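Local coordinates for protein orotidine-5-phosphate decarboxylase/orotate phosphoribosyltransferase, putative (Ompdcase-oprtase, putative) (Leishmania infantum, PDB 3QW3) that probably catalyses, through this decarboxylase domain of a bifunctional UMP synthase, the conversion of orotidine 5'-phosphate to UMP and carbon dioxide, at residues Met1-Phe4 and Asp5-Glu9; Asp117-Gln120 and Pro121-Tyr125; Ala159-Ala162 and Glu163-Asn167. All blocks are in the same frame, centred on the assembly; numbering follows the deposited sequence. Where two conformers were deposited one is given.

Contact 1: residues Met1-Phe4 and Asp5-Glu9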
ATOM      1  N   MET A   1     -16.971 -21.665  -1.146  1.00 31.63           N
ATOM      2  CA  MET A   1     -15.531 -21.940  -0.877  1.00 31.49           C
ATOM      3  C   MET A   1     -14.790 -20.650  -0.495  1.00 30.44           C
ATOM      4  O   MET A   1     -13.896 -20.190  -1.217  1.00 30.89           O
ATOM      5  CB  MET A   1     -14.888 -22.607  -2.100  1.00 32.15           C
ATOM      6  CG  MET A   1     -13.579 -23.352  -1.831  1.00 34.81           C
ATOM      7  SD  MET A   1     -13.785 -25.109  -1.460  1.00 41.04           S
ATOM      8  CE  MET A   1     -14.302 -25.064   0.261  1.00 39.34           C
ATOM      9  N   SER A   2     -15.170 -20.077   0.646  1.00 28.69           N
ATOM     10  CA  SER A   2     -14.581 -18.822   1.126  1.00 26.89           C
ATOM     11  C   SER A   2     -13.189 -19.032   1.714  1.00 25.46           C
ATOM     12  O   SER A   2     -12.793 -20.161   2.021  1.00 24.84           O
ATOM     13  CB  SER A   2     -15.477 -18.169   2.179  1.00 27.02           C
ATOM     14  OG  SER A   2     -15.233 -18.710   3.470  1.00 28.06           O
ATOM     15  N   PHE A   3     -12.457 -17.933   1.883  1.00 23.53           N
ATOM     16  CA  PHE A   3     -11.163 -17.984   2.543  1.00 22.18           C
ATOM     17  C   PHE A   3     -11.248 -18.651   3.916  1.00 22.25           C
ATOM     18  O   PHE A   3     -10.437 -19.525   4.240  1.00 21.63           O
ATOM     19  CB  PHE A   3     -10.565 -16.581   2.689  1.00 21.61           C
ATOM     20  CG  PHE A   3      -9.325 -16.554   3.524  1.00 18.80           C
ATOM     21  CD1 PHE A   3      -8.089 -16.825   2.951  1.00 15.93           C
ATOM     22  CD2 PHE A   3      -9.392 -16.296   4.891  1.00 17.73           C
ATOM     23  CE1 PHE A   3      -6.928 -16.822   3.729  1.00 15.02           C
ATOM     24  CE2 PHE A   3      -8.233 -16.285   5.671  1.00 16.22           C
ATOM     25  CZ  PHE A   3      -7.003 -16.550   5.079  1.00 14.93           C
ATOM     26  N   PHE A   4     -12.220 -18.234   4.724  1.00 22.62           N
ATOM     27  CA  PHE A   4     -12.342 -18.770   6.080  1.00 23.40           C
ATOM     28  C   PHE A   4     -12.875 -20.204   6.139  1.00 23.40           C
ATOM     29  O   PHE A   4     -12.559 -20.930   7.082  1.00 23.37           O
ATOM     30  CB  PHE A   4     -13.098 -17.807   7.005  1.00 23.91           C
ATOM     31  CG  PHE A   4     -12.305 -16.580   7.350  1.00 25.13           C
ATOM     32  CD1 PHE A   4     -11.214 -16.661   8.215  1.00 27.18           C
ATOM     33  CD2 PHE A   4     -12.612 -15.349   6.772  1.00 27.67           C
ATOM     34  CE1 PHE A   4     -10.457 -15.527   8.517  1.00 28.16           C
ATOM     35  CE2 PHE A   4     -11.863 -14.215   7.070  1.00 26.97           C
ATOM     36  CZ  PHE A   4     -10.787 -14.302   7.942  1.00 28.88           C
ATOM     37  N   ASP A   5     -13.646 -20.617   5.130  1.00 23.51           N
ATOM     38  CA  ASP A   5     -14.026 -22.032   4.975  1.00 23.66           C
ATOM     39  C   ASP A   5     -12.789 -22.891   4.734  1.00 23.05           C
ATOM     40  O   ASP A   5     -12.629 -23.958   5.339  1.00 22.96           O
ATOM     41  CB  ASP A   5     -14.989 -22.231   3.801  1.00 24.30           C
ATOM     42  CG  ASP A   5     -16.384 -21.705   4.078  1.00 26.08           C
ATOM     43  OD1 ASP A   5     -16.772 -21.585   5.262  1.00 28.84           O
ATOM     44  OD2 ASP A   5     -17.093 -21.414   3.086  1.00 28.71           O
ATOM     45  N   LEU A   6     -11.919 -22.419   3.843  1.00 21.89           N
ATOM     46  CA  LEU A   6     -10.684 -23.120   3.534  1.00 21.02           C
ATOM     47  C   LEU A   6      -9.758 -23.105   4.743  1.00 20.39           C
ATOM     48  O   LEU A   6      -9.207 -24.142   5.117  1.00 19.97           O
ATOM     49  CB  LEU A   6      -9.988 -22.515   2.307  1.00 21.43           C
ATOM     50  CG  LEU A   6     -10.702 -22.655   0.955  1.00 21.89           C
ATOM     51  CD1 LEU A   6     -10.063 -21.744  -0.069  1.00 22.99           C
ATOM     52  CD2 LEU A   6     -10.673 -24.100   0.465  1.00 23.85           C
ATOM     53  N   LEU A   7      -9.600 -21.938   5.363  1.00 19.28           N
ATOM     54  CA  LEU A   7      -8.679 -21.817   6.497  1.00 18.85           C
ATOM     55  C   LEU A   7      -9.123 -22.631   7.708  1.00 18.91           C
ATOM     56  O   LEU A   7      -8.296 -23.284   8.351  1.00 18.44           O
ATOM     57  CB  LEU A   7      -8.453 -20.356   6.888  1.00 18.82           C
ATOM     58  CG  LEU A   7      -7.371 -20.108   7.949  1.00 18.89           C
ATOM     59  CD1 LEU A   7      -5.996 -20.592   7.466  1.00 20.05           C
ATOM     60  CD2 LEU A   7      -7.323 -18.631   8.310  1.00 18.11           C
ATOM     61  N   ASN A   8     -10.416 -22.592   8.024  1.00 18.43           N
ATOM     62  CA  ASN A   8     -10.928 -23.394   9.137  1.00 18.90           C
ATOM     63  C   ASN A   8     -10.684 -24.884   8.934  1.00 18.45           C
ATOM     64  O   ASN A   8     -10.349 -25.591   9.889  1.00 18.72           O
ATOM     65  CB  ASN A   8     -12.410 -23.113   9.410  1.00 19.04           C
ATOM     66  CG  ASN A   8     -12.627 -21.844  10.222  1.00 21.20           C
ATOM     67  OD1 ASN A   8     -11.760 -21.419  10.995  1.00 23.06           O
ATOM     68  ND2 ASN A   8     -13.798 -21.236  10.056  1.00 23.22           N
ATOM     69  N   GLU A   9     -10.821 -25.352   7.694  1.00 17.97           N
ATOM     70  CA  GLU A   9     -10.518 -26.745   7.364  1.00 17.96           C
ATOM     71  C   GLU A   9      -9.030 -27.037   7.565  1.00 17.30           C
ATOM     72  O   GLU A   9      -8.674 -28.033   8.187  1.00 16.44           O
ATOM     73  CB  GLU A   9     -10.957 -27.084   5.932  1.00 18.46           C
ATOM     74  CG  GLU A   9     -10.636 -28.512   5.479  1.00 20.87           C
ATOM     75  CD  GLU A   9     -11.473 -29.581   6.173  1.00 24.68           C
ATOM     76  OE1 GLU A   9     -11.055 -30.758   6.135  1.00 26.91           O
ATOM     77  OE2 GLU A   9     -12.534 -29.254   6.753  1.00 25.02           O
TER
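Ser2 and Asp5 form a capping box at the start of helix 3-11, the short N-terminal helix lying against one end of the decarboxylase barrel. Ser2 is the N-cap residue. Its OG accepts the backbone N-H of Asp5, with Ser2 OG 3.0 Å from Asp5 N and the N-H pointing fairly straight at it (160°). Ser2 OG sits between its own backbone N and carbonyl carbon (chi1 84°), which turns it over the first turn of the helix. In return the carboxylate of Asp5 reaches back to the Ser2 backbone. That bond is weak, with Ser2 N to Asp5 OD2 at 3.4 Å. The amino group of Met1 also lies near this carboxylate, but beyond salt-bridge distance. The regular helical bonds begin with Leu6 N to Ser2 O at 3.0 Å and continue with Leu7 N to Phe3 O.

Apolar side chains line the turn. Phe3, Leu6 and Leu7 are buried, while Asp5 stays exposed. The bent chain of Met1 crosses Leu6 at about a right angle, and Met1 CG, SD and CE all meet the one methyl Leu6 CD2. The CE contact with Leu6 CD2 is 3.8 Å. Phe3 and Leu7 run side by side and point the same way, with Phe3 CE2 3.6 Å from Leu7 CD2. The edge of the Phe3 ring at CD2 lies over the centre of one face of the Phe4 ring. Phe3 also packs on Pro78, His106 and Ala129, and the Phe4 ring meets that of Trp195.

The cap thus gives an acceptor to Asp5 N, and a weak one to the N-cap N-H of Ser2. The negative charge of Asp5 near this helix N terminus should interact favourably with the helix dipole.

Contact 2: residues Asp117-Gln120 and Pro121-Tyr125; sequences DSLQ and PFMRY
Leu119 and Met123 lie side by side one turn apart, pointing the same way. The terminal methyl makes the closest contact between these two side chains, with Met123 CE 3.6 Å from Leu119 CB. Met123 SD lies a little farther from the same CB. Met123 is extended beyond CG (chi3 178°), which carries its methyl back along the Leu119 side chain. The backbone joins the same pair: Met123 N donates to Leu119 O at 3.0 Å. Leu119 O takes a second bond from Phe122 N at 2.9 Å. This donor stands above the carbonyl plane, and its N-H is less straight (136°).

On the exposed side, the bent Gln120 chain crosses Pro121 at about a right angle. Gln120 NE2 approaches the aliphatic start of Arg124 and is 3.9 Å from Arg124 CB. The amide and guanidinium planes are 52° apart. Arg124 N bonds to Gln120 O at 2.9 Å.

The Pro121 ring fits against the preceding turn, with Pro121 CD 3.2 Å from Asp117 O. Pro121 also touches Ala92 and Asp93 of helix 89-102. Phe122 packs on Tyr95, Ala96, Ile108 and Val130, and Met123 on Val130 and Val132. Helix 116-123 is thereby seated over strands 107-110 and 129-135, as the helix of a beta-alpha-beta unit of the barrel. At its start, Ser118 OG is hydrogen-bonded to Gly115 O, and Asp117 makes weak hydrogen bonds to Lys139 and Gly140 of the second subunit.

Pro121 has no N-H to give, and the helix is kinked here. Phe122 N makes no bond to the carbonyl a full turn before and uses Leu119 O, three residues back. By taking both Phe122 N and Met123 N, Leu119 O keeps the chain bonded past the kink, with the apolar side buried and Gln120 and Arg124 exposed.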
ATOM      1  N   ASP A 117     -13.626   3.540   4.109  1.00 23.71           N
ATOM      2  CA  ASP A 117     -13.962   3.505   2.676  1.00 24.36           C
ATOM      3  C   ASP A 117     -12.791   3.116   1.769  1.00 23.75           C
ATOM      4  O   ASP A 117     -12.987   2.806   0.590  1.00 24.04           O
ATOM      5  CB  ASP A 117     -14.650   4.800   2.210  1.00 25.20           C
ATOM      6  CG  ASP A 117     -13.894   6.052   2.610  1.00 27.69           C
ATOM      7  OD1 ASP A 117     -14.371   7.160   2.274  1.00 31.83           O
ATOM      8  OD2 ASP A 117     -12.835   5.939   3.258  1.00 31.03           O
ATOM      9  N   SER A 118     -11.580   3.124   2.322  0.50 23.38           N
ATOM     10  CA  SER A 118     -10.417   2.606   1.610  0.50 22.92           C
ATOM     11  C   SER A 118     -10.300   1.089   1.770  0.50 22.65           C
ATOM     12  O   SER A 118      -9.576   0.431   1.019  0.50 22.66           O
ATOM     13  CB  SER A 118      -9.136   3.295   2.081  0.50 23.00           C
ATOM     14  OG  SER A 118      -8.743   2.846   3.364  0.50 22.87           O
ATOM     15  N   LEU A 119     -11.019   0.545   2.752  1.00 22.19           N
ATOM     16  CA  LEU A 119     -11.011  -0.895   3.020  1.00 21.54           C
ATOM     17  C   LEU A 119     -12.243  -1.610   2.466  1.00 21.23           C
ATOM     18  O   LEU A 119     -12.160  -2.768   2.061  1.00 20.67           O
ATOM     19  CB  LEU A 119     -10.870  -1.146   4.526  1.00 21.32           C
ATOM     20  CG  LEU A 119      -9.543  -0.702   5.155  1.00 21.29           C
ATOM     21  CD1 LEU A 119      -9.618  -0.780   6.677  1.00 21.33           C
ATOM     22  CD2 LEU A 119      -8.376  -1.530   4.617  1.00 21.46           C
ATOM     23  N   GLN A 120     -13.368  -0.899   2.432  1.00 21.46           N
ATOM     24  CA  GLN A 120     -14.627  -1.438   1.906  1.00 22.24           C
ATOM     25  C   GLN A 120     -14.518  -2.129   0.531  1.00 21.91           C
ATOM     26  O   GLN A 120     -15.095  -3.201   0.348  1.00 21.84           O
ATOM     27  CB  GLN A 120     -15.723  -0.359   1.919  1.00 22.52           C
ATOM     28  CG  GLN A 120     -17.137  -0.864   1.592  1.00 25.36           C
ATOM     29  CD  GLN A 120     -17.467  -0.830   0.102  1.00 29.05           C
ATOM     30  OE1 GLN A 120     -16.713  -0.287  -0.716  1.00 31.05           O
ATOM     31  NE2 GLN A 120     -18.610  -1.413  -0.258  1.00 30.82           N
ATOM     32  N   PRO A 121     -13.778  -1.535  -0.437  1.00 21.58           N
ATOM     33  CA  PRO A 121     -13.648  -2.196  -1.743  1.00 21.47           C
ATOM     34  C   PRO A 121     -13.015  -3.590  -1.683  1.00 21.45           C
ATOM     35  O   PRO A 121     -13.251  -4.408  -2.568  1.00 21.42           O
ATOM     36  CB  PRO A 121     -12.752  -1.233  -2.529  1.00 21.66           C
ATOM     37  CG  PRO A 121     -13.030   0.088  -1.913  1.00 21.70           C
ATOM     38  CD  PRO A 121     -13.142  -0.204  -0.455  1.00 21.66           C
ATOM     39  N   PHE A 122     -12.212  -3.854  -0.658  1.00 21.57           N
ATOM     40  CA  PHE A 122     -11.690  -5.198  -0.451  1.00 22.09           C
ATOM     41  C   PHE A 122     -12.689  -6.042   0.341  1.00 22.39           C
ATOM     42  O   PHE A 122     -12.968  -7.186  -0.022  1.00 22.94           O
ATOM     43  CB  PHE A 122     -10.330  -5.148   0.245  1.00 22.06           C
ATOM     44  CG  PHE A 122      -9.285  -4.407  -0.535  1.00 22.51           C
ATOM     45  CD1 PHE A 122      -8.683  -4.990  -1.650  1.00 23.40           C
ATOM     46  CD2 PHE A 122      -8.906  -3.122  -0.163  1.00 24.42           C
ATOM     47  CE1 PHE A 122      -7.713  -4.303  -2.379  1.00 23.26           C
ATOM     48  CE2 PHE A 122      -7.938  -2.424  -0.890  1.00 24.44           C
ATOM     49  CZ  PHE A 122      -7.340  -3.019  -1.995  1.00 23.39           C
ATOM     50  N   MET A 123     -13.258  -5.455   1.388  1.00 22.70           N
ATOM     51  CA  MET A 123     -14.123  -6.193   2.324  1.00 23.33           C
ATOM     52  C   MET A 123     -15.497  -6.554   1.757  1.00 23.98           C
ATOM     53  O   MET A 123     -16.205  -7.392   2.322  1.00 24.22           O
ATOM     54  CB  MET A 123     -14.268  -5.420   3.636  1.00 23.22           C
ATOM     55  CG  MET A 123     -12.947  -5.234   4.378  1.00 23.48           C
ATOM     56  SD  MET A 123     -13.046  -4.107   5.769  1.00 24.34           S
ATOM     57  CE  MET A 123     -11.374  -4.208   6.399  1.00 24.99           C
ATOM     58  N   ARG A 124     -15.870  -5.933   0.638  1.00 24.47           N
ATOM     59  CA  ARG A 124     -17.174  -6.191   0.016  1.00 25.22           C
ATOM     60  C   ARG A 124     -17.272  -7.577  -0.641  1.00 25.40           C
ATOM     61  O   ARG A 124     -18.363  -8.009  -1.032  1.00 25.59           O
ATOM     62  CB  ARG A 124     -17.540  -5.075  -0.974  1.00 25.52           C
ATOM     63  CG  ARG A 124     -16.580  -4.911  -2.136  1.00 27.34           C
ATOM     64  CD  ARG A 124     -16.940  -3.693  -2.992  1.00 30.41           C
ATOM     65  NE  ARG A 124     -18.199  -3.867  -3.717  1.00 33.74           N
ATOM     66  CZ  ARG A 124     -18.316  -4.485  -4.890  1.00 35.38           C
ATOM     67  NH1 ARG A 124     -17.251  -5.004  -5.490  1.00 36.46           N
ATOM     68  NH2 ARG A 124     -19.507  -4.584  -5.467  1.00 36.37           N
ATOM     69  N   TYR A 125     -16.131  -8.259  -0.768  1.00 25.49           N
ATOM     70  CA  TYR A 125     -16.086  -9.636  -1.254  1.00 25.52           C
ATOM     71  C   TYR A 125     -16.208 -10.567  -0.044  1.00 25.61           C
ATOM     72  O   TYR A 125     -15.218 -10.799   0.650  1.00 25.04           O
ATOM     73  CB  TYR A 125     -14.748  -9.931  -1.941  1.00 25.79           C
ATOM     74  CG  TYR A 125     -14.478  -9.274  -3.283  1.00 26.18           C
ATOM     75  CD1 TYR A 125     -14.226  -7.904  -3.383  1.00 26.19           C
ATOM     76  CD2 TYR A 125     -14.409 -10.041  -4.445  1.00 27.31           C
ATOM     77  CE1 TYR A 125     -13.955  -7.313  -4.610  1.00 26.29           C
ATOM     78  CE2 TYR A 125     -14.137  -9.459  -5.679  1.00 27.76           C
ATOM     79  CZ  TYR A 125     -13.910  -8.094  -5.752  1.00 27.68           C
ATOM     80  OH  TYR A 125     -13.641  -7.523  -6.975  1.00 28.47           O
TER

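Contact 3: residues Ala159-Ala162 and Glu163-Asn167; sequences AERA and EGPWN. With SO4 (sulfate ion), chain F.
Arg161 lays its CB over one face of the Trp166 indole, a CH-pi contact of 3.8 Å from Arg161 CB to the centroid of the six-membered ring, only 10° off the ring normal. Arg161 CG lies farther out, nearest Trp166 CE2 at 4.1 Å. Arg161 CD meets Trp166 CZ2 at 3.8 Å. From CG to NE the chain is extended, which carries the guanidinium beyond the indole, its plane 72° from the ring's. At the tip, the guanidinium faces one oxygen of a sulfate ion, probably from the crystallisation liquor. Arg161 NH1 donates to sulfate O3 at 2.8 Å; the NH2 distance to that oxygen is too short to be trusted. Arg152 binds the same ion.

A backbone bond holds the two residues together. Trp166 N donates to Arg161 O at 3.0 Å, nearly straight (168°). Gly164, the first residue to leave helical angles, still bonds through its N to Glu160 O at 2.8 Å. Ala162 CA also approaches the indole, 3.6 Å from Trp166 CE3. Trp166 NE1 is hydrogen-bonded to Asp143 of the second subunit, whose Leu144 packs on the ring and whose Leu147 touches Arg161.

Helix 154-163 of the TIM-barrel domain thus stops at Gly164-Pro165, with Trp166 N bonded to the carbonyl five residues back, at the subunit interface.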
ATOM      1  N   ALA A 159      -7.425  -2.124  16.004  1.00 17.55           N
ATOM      2  CA  ALA A 159      -7.986  -3.428  16.373  1.00 18.14           C
ATOM      3  C   ALA A 159      -9.475  -3.348  16.715  1.00 18.80           C
ATOM      4  O   ALA A 159     -10.256  -4.202  16.289  1.00 18.67           O
ATOM      5  CB  ALA A 159      -7.189  -4.048  17.525  1.00 18.01           C
ATOM      6  N   GLU A 160      -9.863  -2.315  17.463  1.00 19.39           N
ATOM      7  CA  GLU A 160     -11.269  -2.096  17.838  1.00 20.89           C
ATOM      8  C   GLU A 160     -12.158  -1.856  16.624  1.00 20.93           C
ATOM      9  O   GLU A 160     -13.241  -2.442  16.501  1.00 21.02           O
ATOM     10  CB  GLU A 160     -11.397  -0.904  18.793  1.00 21.40           C
ATOM     11  CG  GLU A 160     -10.843  -1.128  20.182  1.00 24.52           C
ATOM     12  CD  GLU A 160     -11.098   0.066  21.091  1.00 28.65           C
ATOM     13  OE1 GLU A 160     -10.984   1.218  20.619  1.00 30.94           O
ATOM     14  OE2 GLU A 160     -11.421  -0.145  22.276  1.00 31.63           O
ATOM     15  N   ARG A 161     -11.698  -0.985  15.725  1.00 21.05           N
ATOM     16  CA  ARG A 161     -12.406  -0.719  14.480  1.00 21.32           C
ATOM     17  C   ARG A 161     -12.602  -1.995  13.676  1.00 20.71           C
ATOM     18  O   ARG A 161     -13.683  -2.247  13.149  1.00 20.30           O
ATOM     19  CB  ARG A 161     -11.632   0.295  13.642  1.00 22.12           C
ATOM     20  CG  ARG A 161     -12.119   1.709  13.794  1.00 24.70           C
ATOM     21  CD  ARG A 161     -11.028   2.693  13.429  1.00 28.30           C
ATOM     22  NE  ARG A 161     -11.445   4.068  13.691  1.00 30.68           N
ATOM     23  CZ  ARG A 161     -11.389   4.668  14.877  1.00 31.14           C
ATOM     24  NH1 ARG A 161     -10.935   4.026  15.948  1.00 32.87           N
ATOM     25  NH2 ARG A 161     -11.795   5.922  14.989  1.00 32.65           N
ATOM     26  N   ALA A 162     -11.540  -2.794  13.592  1.00 20.15           N
ATOM     27  CA  ALA A 162     -11.550  -4.010  12.800  1.00 19.88           C
ATOM     28  C   ALA A 162     -12.535  -5.040  13.348  1.00 19.80           C
ATOM     29  O   ALA A 162     -13.300  -5.618  12.585  1.00 19.61           O
ATOM     30  CB  ALA A 162     -10.145  -4.593  12.710  1.00 19.47           C
ATOM     31  N   GLU A 163     -12.512  -5.256  14.664  1.00 20.17           N
ATOM     32  CA  GLU A 163     -13.442  -6.184  15.323  1.00 20.58           C
ATOM     33  C   GLU A 163     -14.871  -5.641  15.288  1.00 21.03           C
ATOM     34  O   GLU A 163     -15.832  -6.410  15.187  1.00 21.01           O
ATOM     35  CB  GLU A 163     -12.999  -6.442  16.772  1.00 20.68           C
ATOM     36  CG  GLU A 163     -13.901  -7.382  17.596  1.00 21.63           C
ATOM     37  CD  GLU A 163     -13.692  -8.868  17.310  1.00 23.17           C
ATOM     38  OE1 GLU A 163     -12.540  -9.314  17.125  1.00 22.77           O
ATOM     39  OE2 GLU A 163     -14.696  -9.609  17.291  1.00 25.47           O
ATOM     40  N   GLY A 164     -14.994  -4.316  15.356  1.00 21.28           N
ATOM     41  CA  GLY A 164     -16.287  -3.636  15.399  1.00 21.73           C
ATOM     42  C   GLY A 164     -16.831  -3.255  14.030  1.00 21.95           C
ATOM     43  O   GLY A 164     -17.217  -4.125  13.259  1.00 22.03           O
ATOM     44  N   PRO A 165     -16.858  -1.946  13.717  1.00 22.47           N
ATOM     45  CA  PRO A 165     -17.520  -1.434  12.507  1.00 22.74           C
ATOM     46  C   PRO A 165     -17.054  -2.039  11.181  1.00 22.96           C
ATOM     47  O   PRO A 165     -17.872  -2.224  10.283  1.00 23.58           O
ATOM     48  CB  PRO A 165     -17.237   0.078  12.546  1.00 22.87           C
ATOM     49  CG  PRO A 165     -16.277   0.295  13.657  1.00 22.70           C
ATOM     50  CD  PRO A 165     -16.366  -0.860  14.581  1.00 22.61           C
ATOM     51  N   TRP A 166     -15.767  -2.352  11.054  1.00 22.95           N
ATOM     52  CA  TRP A 166     -15.236  -2.847   9.779  1.00 22.99           C
ATOM     53  C   TRP A 166     -15.698  -4.257   9.389  1.00 22.83           C
ATOM     54  O   TRP A 166     -15.784  -4.578   8.202  1.00 23.01           O
ATOM     55  CB  TRP A 166     -13.701  -2.766   9.751  1.00 23.00           C
ATOM     56  CG  TRP A 166     -13.142  -1.357   9.768  1.00 23.68           C
ATOM     57  CD1 TRP A 166     -13.834  -0.193   9.588  1.00 24.53           C
ATOM     58  CD2 TRP A 166     -11.766  -0.981   9.936  1.00 23.71           C
ATOM     59  NE1 TRP A 166     -12.979   0.885   9.659  1.00 25.15           N
ATOM     60  CE2 TRP A 166     -11.705   0.428   9.870  1.00 24.50           C
ATOM     61  CE3 TRP A 166     -10.581  -1.700  10.148  1.00 24.87           C
ATOM     62  CZ2 TRP A 166     -10.503   1.136  10.009  1.00 25.19           C
ATOM     63  CZ3 TRP A 166      -9.388  -0.997  10.286  1.00 24.76           C
ATOM     64  CH2 TRP A 166      -9.359   0.407  10.214  1.00 24.98           C
ATOM     65  N   ASN A 167     -16.016  -5.088  10.379  1.00 22.79           N
ATOM     66  CA  ASN A 167     -16.206  -6.522  10.144  1.00 22.95           C
ATOM     67  C   ASN A 167     -17.636  -6.941   9.783  1.00 23.37           C
ATOM     68  O   ASN A 167     -18.103  -8.013  10.182  1.00 22.84           O
ATOM     69  CB  ASN A 167     -15.682  -7.333  11.339  1.00 22.70           C
ATOM     70  CG  ASN A 167     -15.392  -8.775  10.983  1.00 22.88           C
ATOM     71  OD1 ASN A 167     -15.007  -9.082   9.852  1.00 23.64           O
ATOM     72  ND2 ASN A 167     -15.571  -9.675  11.952  1.00 22.97           N
TER
HETATM   73  S   SO4 F 259     -12.482   6.391  18.725  1.00 59.56           S
HETATM   74  O1  SO4 F 259     -13.055   7.734  18.723  1.00 59.89           O
HETATM   75  O2  SO4 F 259     -13.550   5.402  18.858  1.00 59.94           O
HETATM   76  O3  SO4 F 259     -11.782   6.169  17.470  1.00 60.03           O
HETATM   77  O4  SO4 F 259     -11.534   6.263  19.829  1.00 59.63           O

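The three contacts follow one another along the chain; none nests in or crosses another, and each is local, closing a helical turn or a helix end. Contact 1 comes first, at the N-terminal helix 3-11, which packs on the start of strand 129-135 and on the loops holding Pro78, His106 and Trp195. Its centre is about 19 Å from that of contact 2, and it touches neither of the others. Contact 2 follows between strands 107-110 and 129-135, and contact 3 ends helix 154-163 ahead of strand 172-176. These two touch: Leu119 CD1 packs on Trp166 CZ3 at 3.6 Å. They join adjacent parts of the TIM barrel, and both reach the second subunit.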